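Local structure of CopC (Methylosinus trichosporium OB3b, 5ICU) at residues H1-P9 with F77-V87; I37-V48 with L61-S72. The protein binds copper(II) and probably serves as a periplasmic copper-binding protein or chaperone in metal homeostasis. All coordinates share one frame; numbering follows the deposited sequence.

How the contacts relate
Contact 1 (1-9 with 77-87) and contact 2 (37-48 with 61-72) lie on opposite sides of the chain's centre, their own centres about 19 Å apart. Along the sequence contact 2 is nested inside the loop that contact 1 closes. Both use strand 71-80, contact 2 its beginning and contact 1 its end, where a hairpin joins it to strand 86-95; strand 36-40 is its other neighbour in the same mixed sheet. The two meet in the interior, V79 CG1 lying 3.8 Å from L61 CD1. The copper site thus occupies one end of a small beta sandwich, while contact 2 packs the two sheets together further along.

Contact 1: residues H1-P9 with F77-V87; sequences HSFLVDASP and FRVLSSDGHIV. With CU (copper (II) ion), chain B.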
loop_
_atom_site.group_PDB
_atom_site.type_symbol
_atom_site.label_atom_id
_atom_site.label_comp_id
_atom_site.label_asym_id
_atom_site.label_seq_id
_atom_site.Cartn_x
_atom_site.Cartn_y
_atom_site.Cartn_z
ATOM N N HIS A 1 -1.778 13.816 13.307
ATOM C CA HIS A 1 -1.828 12.481 12.680
ATOM C C HIS A 1 -2.167 12.626 11.230
ATOM O O HIS A 1 -3.122 13.342 10.877
ATOM C CB HIS A 1 -2.914 11.642 13.315
ATOM C CG HIS A 1 -2.642 11.245 14.722
ATOM N ND1 HIS A 1 -2.096 12.092 15.660
ATOM C CD2 HIS A 1 -2.777 10.052 15.321
ATOM C CE1 HIS A 1 -2.007 11.455 16.811
ATOM N NE2 HIS A 1 -2.416 10.223 16.633
ATOM N N SER A 2 -1.396 11.954 10.386
ATOM C CA SER A 2 -1.621 11.929 8.942
ATOM C C SER A 2 -2.340 10.662 8.613
ATOM O O SER A 2 -1.746 9.628 8.412
ATOM C CB SER A 2 -0.296 12.032 8.226
ATOM O OG SER A 2 0.230 13.317 8.473
ATOM N N PHE A 3 -3.661 10.707 8.663
ATOM C CA PHE A 3 -4.489 9.530 8.409
ATOM C C PHE A 3 -4.594 9.195 6.940
ATOM O O PHE A 3 -4.572 10.077 6.098
ATOM C CB PHE A 3 -5.888 9.769 8.968
ATOM C CG PHE A 3 -5.950 9.804 10.494
ATOM C CD1 PHE A 3 -5.585 8.678 11.213
ATOM C CD2 PHE A 3 -6.318 10.936 11.192
ATOM C CE1 PHE A 3 -5.602 8.694 12.603
ATOM C CE2 PHE A 3 -6.350 10.935 12.608
ATOM C CZ PHE A 3 -5.988 9.774 13.274
ATOM N N LEU A 4 -4.805 7.927 6.591
ATOM C CA LEU A 4 -5.014 7.575 5.201
ATOM C C LEU A 4 -6.296 8.231 4.701
ATOM O O LEU A 4 -7.361 8.138 5.354
ATOM C CB LEU A 4 -5.169 6.049 5.070
ATOM C CG LEU A 4 -5.224 5.536 3.630
ATOM C CD1 LEU A 4 -3.873 5.616 2.906
ATOM C CD2 LEU A 4 -5.749 4.098 3.619
ATOM N N VAL A 5 -6.223 8.865 3.515
ATOM C CA VAL A 5 -7.426 9.428 2.892
ATOM C C VAL A 5 -7.719 8.907 1.516
ATOM O O VAL A 5 -8.838 9.074 1.045
ATOM C CB VAL A 5 -7.424 10.971 2.892
ATOM C CG1 VAL A 5 -7.378 11.506 4.321
ATOM C CG2 VAL A 5 -6.314 11.531 2.018
ATOM N N ASP A 6 -6.763 8.284 0.861
ATOM C CA ASP A 6 -6.999 7.639 -0.437
ATOM C C ASP A 6 -5.960 6.577 -0.671
ATOM O O ASP A 6 -4.866 6.687 -0.191
ATOM C CB ASP A 6 -6.967 8.676 -1.577
ATOM C CG ASP A 6 -7.768 8.235 -2.811
ATOM O OD1 ASP A 6 -8.445 7.193 -2.801
ATOM O OD2 ASP A 6 -7.693 8.977 -3.806
ATOM N N ALA A 7 -6.287 5.569 -1.462
ATOM C CA ALA A 7 -5.346 4.517 -1.787
ATOM C C ALA A 7 -5.693 3.911 -3.126
ATOM O O ALA A 7 -6.863 3.876 -3.502
ATOM C CB ALA A 7 -5.380 3.456 -0.721
ATOM N N SER A 8 -4.653 3.420 -3.793
ATOM C CA SER A 8 -4.779 2.624 -5.024
ATOM C C SER A 8 -3.857 1.424 -4.942
ATOM O O SER A 8 -2.669 1.606 -4.788
ATOM C CB SER A 8 -4.368 3.462 -6.237
ATOM O OG SER A 8 -4.394 2.656 -7.396
ATOM N N PRO A 9 -4.353 0.181 -5.047
ATOM C CA PRO A 9 -5.779 -0.153 -4.936
ATOM C C PRO A 9 -6.388 0.304 -3.618
ATOM O O PRO A 9 -5.654 0.523 -2.671
ATOM C CB PRO A 9 -5.775 -1.681 -5.030
ATOM C CG PRO A 9 -4.442 -2.035 -5.560
ATOM C CD PRO A 9 -3.512 -1.021 -5.036
ATOM N N PHE A 77 0.329 -0.551 6.677
ATOM C CA PHE A 77 1.215 0.618 6.672
ATOM C C PHE A 77 1.417 1.133 8.069
ATOM O O PHE A 77 0.530 1.065 8.885
ATOM C CB PHE A 77 0.757 1.704 5.700
ATOM C CG PHE A 77 -0.632 2.189 5.948
ATOM C CD1 PHE A 77 -1.704 1.566 5.314
ATOM C CD2 PHE A 77 -0.928 3.254 6.815
ATOM C CE1 PHE A 77 -3.002 1.953 5.538
ATOM C CE2 PHE A 77 -2.240 3.658 7.027
ATOM C CZ PHE A 77 -3.266 2.982 6.412
ATOM N N ARG A 78 2.608 1.693 8.294
ATOM C CA ARG A 78 2.922 2.272 9.575
ATOM C C ARG A 78 3.813 3.466 9.281
ATOM O O ARG A 78 4.981 3.291 8.879
ATOM C CB ARG A 78 3.616 1.222 10.411
ATOM C CG ARG A 78 3.726 1.622 11.939
ATOM C CD ARG A 78 4.098 0.445 12.831
ATOM N NE ARG A 78 4.232 0.857 14.235
ATOM C CZ ARG A 78 5.300 1.439 14.774
ATOM N NH1 ARG A 78 6.373 1.690 14.063
ATOM N NH2 ARG A 78 5.289 1.792 16.064
ATOM N N VAL A 79 3.244 4.667 9.377
ATOM C CA VAL A 79 3.885 5.869 8.884
ATOM C C VAL A 79 4.200 6.804 10.024
ATOM O O VAL A 79 3.489 6.827 11.030
ATOM C CB VAL A 79 3.017 6.584 7.804
ATOM C CG1 VAL A 79 2.726 5.624 6.648
ATOM C CG2 VAL A 79 1.721 7.145 8.373
ATOM N N LEU A 80 5.253 7.591 9.822
ATOM C CA LEU A 80 5.576 8.694 10.761
ATOM C C LEU A 80 5.049 9.984 10.169
ATOM O O LEU A 80 5.494 10.409 9.124
ATOM C CB LEU A 80 7.088 8.768 11.021
ATOM C CG LEU A 80 7.476 9.866 12.035
ATOM C CD1 LEU A 80 6.866 9.673 13.375
ATOM C CD2 LEU A 80 8.959 9.965 12.105
ATOM N N SER A 81 4.054 10.563 10.828
ATOM C CA SER A 81 3.457 11.831 10.374
ATOM C C SER A 81 4.415 12.981 10.595
ATOM O O SER A 81 5.259 12.943 11.478
ATOM C CB SER A 81 2.177 12.111 11.145
ATOM O OG SER A 81 1.255 11.022 11.128
ATOM N N SER A 82 4.220 14.043 9.820
ATOM C CA SER A 82 5.097 15.210 9.933
ATOM C C SER A 82 4.909 15.879 11.276
ATOM O O SER A 82 5.833 16.604 11.707
ATOM C CB SER A 82 4.888 16.167 8.762
ATOM O OG SER A 82 5.250 15.541 7.531
ATOM N N ASP A 83 3.793 15.660 11.981
ATOM C CA ASP A 83 3.607 16.256 13.281
ATOM C C ASP A 83 4.166 15.408 14.400
ATOM O O ASP A 83 3.914 15.704 15.592
ATOM C CB ASP A 83 2.128 16.584 13.516
ATOM C CG ASP A 83 1.274 15.367 13.813
ATOM O OD1 ASP A 83 1.718 14.216 13.533
ATOM O OD2 ASP A 83 0.121 15.567 14.291
ATOM N N GLY A 84 4.913 14.346 14.059
ATOM C CA GLY A 84 5.567 13.499 15.007
ATOM C C GLY A 84 4.801 12.278 15.468
ATOM O O GLY A 84 5.278 11.576 16.326
ATOM N N HIS A 85 3.597 12.007 14.936
ATOM C CA HIS A 85 2.722 10.931 15.434
ATOM C C HIS A 85 2.658 9.779 14.487
ATOM O O HIS A 85 2.633 9.958 13.269
ATOM C CB HIS A 85 1.326 11.480 15.707
ATOM C CG HIS A 85 1.351 12.674 16.617
ATOM N ND1 HIS A 85 0.441 13.685 16.515
ATOM C CD2 HIS A 85 2.225 13.061 17.577
ATOM C CE1 HIS A 85 0.732 14.642 17.383
ATOM N NE2 HIS A 85 1.805 14.279 18.042
ATOM N N ILE A 86 2.682 8.588 15.052
ATOM C CA ILE A 86 2.675 7.362 14.260
ATOM C C ILE A 86 1.239 6.950 13.964
ATOM O O ILE A 86 0.380 6.980 14.843
ATOM C CB ILE A 86 3.405 6.236 15.022
ATOM C CG1 ILE A 86 4.838 6.659 15.337
ATOM C CG2 ILE A 86 3.352 4.929 14.247
ATOM C CD1 ILE A 86 5.485 5.823 16.413
ATOM N N VAL A 87 1.013 6.558 12.713
ATOM C CA VAL A 87 -0.263 6.053 12.240
ATOM C C VAL A 87 -0.071 4.663 11.610
ATOM O O VAL A 87 0.766 4.492 10.707
ATOM C CB VAL A 87 -0.904 7.015 11.222
ATOM C CG1 VAL A 87 -2.116 6.392 10.559
ATOM C CG2 VAL A 87 -1.244 8.361 11.875
HETATM CU CU CU B . -1.006 13.776 15.187
HETATM O O HOH W 1 -2.440 15.374 16.197
#
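H1 and the hairpin 77-87 meet at a copper(II) ion. H1 chelates it twice, through the N-terminal amine N at 2.0 Å and through ND1 at 2.1 Å, the amine-imidazole chelate also found in histidine braces. The hairpin supplies H85 ND1 at 2.0 Å, roughly trans to the amine, and D83 OD2 at 2.3 Å, trans to the H1 ring nitrogen; a water is the fifth ligand. The H1 ring reaches the metal because CG sits beside the backbone N (chi1 -69°). The two imidazoles are inclined at 55° to each other, and CB of H85 lies over one face of the H1 ring, 3.7 Å from its centroid, a CH-pi contact.

The hydrogen bonds hold the loops that carry these ligands. S2 N donates to S81 OG (2.9 Å, 157° at the hydrogen), and S81 OG in turn donates to H85 O. That carbonyl also accepts from S81 N, the two donors coming from opposite faces of its plane. D83 OD1 accepts from H85 N in an Asx turn, the N-H coming from above the carboxylate plane; this bond ties D83, in the type I turn S81-G84, to H85 just after it.

Apolar contacts continue away from the metal. V87 CG2 lies 3.7 Å from S2 O, a buried carbonyl with no partner in the model, while V87 CG1 approaches the F3 ring obliquely. Further on, L4 CB and CD2 meet CZ of F77, at 3.9 Å from CB.

Strand 4-8 is an edge of the three-stranded sheet, paired with strand 21-26, and S2 OG bonds to G29 O. The hairpin joins strands 71-80 and 86-95 of the mixed sheet, and V79 packs against F26 between the two.

Contact 2: residues I37-V48 with L61-S72; sequences ISILDSTGKLVV and LTLDAPELAVGS
Facing strands of the two sheets of a beta sandwich make this contact, in the cupredoxin-like fold of CopC: strands 37-40 and 61-64 approach to 8.1 Å between axes and run at 41° to each other. L63 is at the centre of the contact. Its CG is anti to the backbone N (chi1 174°), directing the branch toward the facing strand, and CD2 is the methyl that touches: it lies 3.8 Å from I37 CG2, where the two side chains slide past each other in opposite directions. The same methyl touches I39 CG1 and meets V48 CG1 tip to tip at 4.1 Å.

On either side of L63 the isoleucine ends find partners of their own. I37 CD1 rests on L61 CB at 3.9 Å, and I39 CD1 on A65 CB at 4.0 Å.

A classic beta bulge turns both V47 and V48 toward the loop after strand 60-64. V48 CG1 packs on P66 CD at 3.7 Å; V47 CG1 touches both P66 CG and L68 CD2.

At the hairpin turn D41-G44, S42 CB lies 3.6 Å from S72 O. D41 OD1 fixes this turn with three bonds: T43 OG1 donates to the syn lone pair of D41 OD1, while T43 N and K45 N reach that oxygen from opposite faces of the carboxylate.

Strand 36-40 lies between 71-80 and 46-50 in the mixed sheet, while strand 60-64 edges the other sheet beside 21-26, whose L24 and V22 pack against I37 and I39.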
loop_
_atom_site.group_PDB
_atom_site.type_symbol
_atom_site.label_atom_id
_atom_site.label_comp_id
_atom_site.label_asym_id
_atom_site.label_seq_id
_atom_site.Cartn_x
_atom_site.Cartn_y
_atom_site.Cartn_z
ATOM N N ILE A 37 5.337 0.390 4.252
ATOM C CA ILE A 37 4.174 -0.222 3.630
ATOM C C ILE A 37 4.593 -1.662 3.370
ATOM O O ILE A 37 5.686 -1.911 2.856
ATOM C CB ILE A 37 3.775 0.455 2.299
ATOM C CG1 ILE A 37 3.657 1.967 2.457
ATOM C CG2 ILE A 37 2.476 -0.147 1.788
ATOM C CD1 ILE A 37 3.536 2.725 1.159
ATOM N N SER A 38 3.674 -2.575 3.646
ATOM C CA SER A 38 3.904 -3.993 3.388
ATOM C C SER A 38 2.720 -4.588 2.652
ATOM O O SER A 38 1.582 -4.214 2.885
ATOM C CB SER A 38 4.045 -4.802 4.678
ATOM O OG SER A 38 5.129 -4.329 5.452
ATOM N N ILE A 39 2.981 -5.543 1.763
ATOM C CA ILE A 39 1.941 -6.380 1.187
ATOM C C ILE A 39 2.084 -7.761 1.732
ATOM O O ILE A 39 3.176 -8.349 1.692
ATOM C CB ILE A 39 2.058 -6.416 -0.357
ATOM C CG1 ILE A 39 1.943 -4.999 -0.951
ATOM C CG2 ILE A 39 1.023 -7.356 -0.964
ATOM C CD1 ILE A 39 2.179 -4.938 -2.438
ATOM N N LEU A 40 0.975 -8.286 2.244
ATOM C CA LEU A 40 0.867 -9.660 2.783
ATOM C C LEU A 40 0.006 -10.469 1.859
ATOM O O LEU A 40 -0.967 -9.972 1.338
ATOM C CB LEU A 40 0.218 -9.664 4.186
ATOM C CG LEU A 40 0.812 -8.756 5.220
ATOM C CD1 LEU A 40 0.047 -8.941 6.532
ATOM C CD2 LEU A 40 2.307 -8.953 5.406
ATOM N N ASP A 41 0.378 -11.716 1.621
ATOM C CA ASP A 41 -0.495 -12.615 0.849
ATOM C C ASP A 41 -1.606 -13.200 1.695
ATOM O O ASP A 41 -1.754 -12.821 2.856
ATOM C CB ASP A 41 0.347 -13.680 0.099
ATOM C CG ASP A 41 0.833 -14.821 0.968
ATOM O OD1 ASP A 41 0.418 -14.963 2.101
ATOM O OD2 ASP A 41 1.688 -15.623 0.473
ATOM N N SER A 42 -2.421 -14.070 1.108
ATOM C CA SER A 42 -3.603 -14.559 1.764
ATOM C C SER A 42 -3.340 -15.479 2.919
ATOM O O SER A 42 -4.264 -15.821 3.628
ATOM C CB SER A 42 -4.515 -15.254 0.745
ATOM O OG SER A 42 -3.933 -16.423 0.246
ATOM N N THR A 43 -2.082 -15.893 3.107
ATOM C CA THR A 43 -1.658 -16.644 4.320
ATOM C C THR A 43 -0.984 -15.743 5.373
ATOM O O THR A 43 -0.622 -16.181 6.467
ATOM C CB THR A 43 -0.709 -17.817 3.964
ATOM O OG1 THR A 43 0.585 -17.343 3.615
ATOM C CG2 THR A 43 -1.254 -18.618 2.810
ATOM N N GLY A 44 -0.812 -14.478 5.044
ATOM C CA GLY A 44 -0.122 -13.523 5.876
ATOM C C GLY A 44 1.399 -13.493 5.668
ATOM O O GLY A 44 2.067 -12.820 6.419
ATOM N N LYS A 45 1.904 -14.169 4.638
ATOM C CA LYS A 45 3.320 -14.110 4.311
ATOM C C LYS A 45 3.663 -12.737 3.742
ATOM O O LYS A 45 2.947 -12.182 2.901
ATOM C CB LYS A 45 3.668 -15.190 3.292
ATOM C CG LYS A 45 5.132 -15.265 2.979
ATOM C CD LYS A 45 5.464 -16.492 2.139
ATOM C CE LYS A 45 6.974 -16.626 1.983
ATOM N NZ LYS A 45 7.582 -15.480 1.247
ATOM N N LEU A 46 4.795 -12.190 4.178
ATOM C CA LEU A 46 5.288 -10.907 3.690
ATOM C C LEU A 46 5.764 -11.048 2.259
ATOM O O LEU A 46 6.683 -11.790 1.981
ATOM C CB LEU A 46 6.395 -10.407 4.619
ATOM C CG LEU A 46 7.005 -9.052 4.234
ATOM C CD1 LEU A 46 6.018 -7.928 4.239
ATOM C CD2 LEU A 46 8.199 -8.773 5.147
ATOM N N VAL A 47 5.130 -10.321 1.354
ATOM C CA VAL A 47 5.508 -10.323 -0.074
ATOM C C VAL A 47 6.603 -9.288 -0.331
ATOM O O VAL A 47 7.619 -9.584 -0.978
ATOM C CB VAL A 47 4.285 -10.046 -0.954
ATOM C CG1 VAL A 47 4.682 -9.981 -2.431
ATOM C CG2 VAL A 47 3.239 -11.167 -0.768
ATOM N N VAL A 48 6.380 -8.059 0.153
ATOM C CA VAL A 48 7.319 -6.960 -0.050
ATOM C C VAL A 48 7.048 -5.899 0.996
ATOM O O VAL A 48 5.913 -5.775 1.453
ATOM C CB VAL A 48 7.194 -6.357 -1.497
ATOM C CG1 VAL A 48 5.840 -5.784 -1.772
ATOM C CG2 VAL A 48 8.306 -5.343 -1.745
ATOM N N LEU A 61 2.797 8.357 -0.487
ATOM C CA LEU A 61 3.827 7.321 -0.501
ATOM C C LEU A 61 3.488 6.344 -1.570
ATOM O O LEU A 61 2.299 6.073 -1.832
ATOM C CB LEU A 61 3.913 6.564 0.822
ATOM C CG LEU A 61 4.405 7.333 2.033
ATOM C CD1 LEU A 61 4.243 6.451 3.226
ATOM C CD2 LEU A 61 5.841 7.806 1.859
ATOM N N THR A 62 4.518 5.708 -2.126
ATOM C CA THR A 62 4.296 4.570 -3.038
ATOM C C THR A 62 5.163 3.374 -2.668
ATOM O O THR A 62 6.203 3.515 -1.977
ATOM C CB THR A 62 4.545 4.936 -4.509
ATOM O OG1 THR A 62 5.913 5.271 -4.691
ATOM C CG2 THR A 62 3.659 6.063 -4.999
ATOM N N LEU A 63 4.700 2.181 -3.076
ATOM C CA LEU A 63 5.479 0.958 -2.917
ATOM C C LEU A 63 5.409 0.217 -4.258
ATOM O O LEU A 63 4.306 -0.111 -4.712
ATOM C CB LEU A 63 4.884 0.104 -1.805
ATOM C CG LEU A 63 5.533 -1.293 -1.650
ATOM C CD1 LEU A 63 7.001 -1.173 -1.318
ATOM C CD2 LEU A 63 4.741 -2.048 -0.617
ATOM N N ASP A 64 6.575 -0.090 -4.836
ATOM C CA ASP A 64 6.613 -0.902 -6.072
ATOM C C ASP A 64 6.335 -2.347 -5.720
ATOM O O ASP A 64 6.968 -2.914 -4.825
ATOM C CB ASP A 64 7.964 -0.762 -6.708
ATOM C CG ASP A 64 8.169 0.596 -7.336
ATOM O OD1 ASP A 64 7.192 1.365 -7.529
ATOM O OD2 ASP A 64 9.330 0.897 -7.654
ATOM N N ALA A 65 5.348 -2.946 -6.370
ATOM C CA ALA A 65 4.990 -4.340 -6.087
ATOM C C ALA A 65 5.674 -5.259 -7.086
ATOM O O ALA A 65 5.712 -4.963 -8.267
ATOM C CB ALA A 65 3.495 -4.536 -6.156
ATOM N N PRO A 66 6.098 -6.425 -6.638
ATOM C CA PRO A 66 6.406 -7.490 -7.618
ATOM C C PRO A 66 5.125 -7.999 -8.229
ATOM O O PRO A 66 4.024 -7.596 -7.862
ATOM C CB PRO A 66 7.024 -8.585 -6.749
ATOM C CG PRO A 66 6.293 -8.426 -5.451
ATOM C CD PRO A 66 6.040 -6.949 -5.257
ATOM N N GLU A 67 5.236 -8.852 -9.231
ATOM C CA GLU A 67 4.115 -9.482 -9.841
ATOM C C GLU A 67 3.372 -10.312 -8.843
ATOM O O GLU A 67 3.971 -11.213 -8.234
ATOM C CB GLU A 67 4.588 -10.350 -11.020
ATOM C CG GLU A 67 3.478 -11.042 -11.777
ATOM C CD GLU A 67 2.533 -10.114 -12.530
ATOM O OE1 GLU A 67 2.844 -8.934 -12.701
ATOM O OE2 GLU A 67 1.485 -10.603 -13.040
ATOM N N LEU A 68 2.112 -9.969 -8.637
ATOM C CA LEU A 68 1.249 -10.637 -7.685
ATOM C C LEU A 68 0.358 -11.673 -8.353
ATOM O O LEU A 68 -0.410 -11.346 -9.250
ATOM C CB LEU A 68 0.367 -9.627 -6.962
ATOM C CG LEU A 68 1.062 -8.497 -6.174
ATOM C CD1 LEU A 68 0.019 -7.703 -5.448
ATOM C CD2 LEU A 68 2.102 -9.019 -5.215
ATOM N N ALA A 69 0.417 -12.897 -7.824
ATOM C CA ALA A 69 -0.468 -13.956 -8.209
ATOM C C ALA A 69 -1.912 -13.596 -7.933
ATOM O O ALA A 69 -2.210 -12.811 -7.030
ATOM C CB ALA A 69 -0.085 -15.224 -7.470
ATOM N N VAL A 70 -2.831 -14.137 -8.687
ATOM C CA VAL A 70 -4.240 -14.003 -8.450
ATOM C C VAL A 70 -4.542 -14.432 -7.009
ATOM O O VAL A 70 -4.028 -15.452 -6.529
ATOM C CB VAL A 70 -5.033 -14.845 -9.511
ATOM C CG1 VAL A 70 -6.461 -15.024 -9.112
ATOM C CG2 VAL A 70 -4.908 -14.228 -10.883
ATOM N N GLY A 71 -5.373 -13.640 -6.349
ATOM C CA GLY A 71 -5.813 -13.882 -4.994
ATOM C C GLY A 71 -5.902 -12.589 -4.198
ATOM O O GLY A 71 -5.810 -11.482 -4.728
ATOM N N SER A 72 -6.132 -12.762 -2.898
ATOM C CA SER A 72 -6.334 -11.622 -2.014
ATOM C C SER A 72 -5.048 -11.277 -1.259
ATOM O O SER A 72 -4.192 -12.136 -0.988
ATOM C CB SER A 72 -7.453 -11.906 -1.036
ATOM O OG SER A 72 -7.030 -12.806 -0.035
#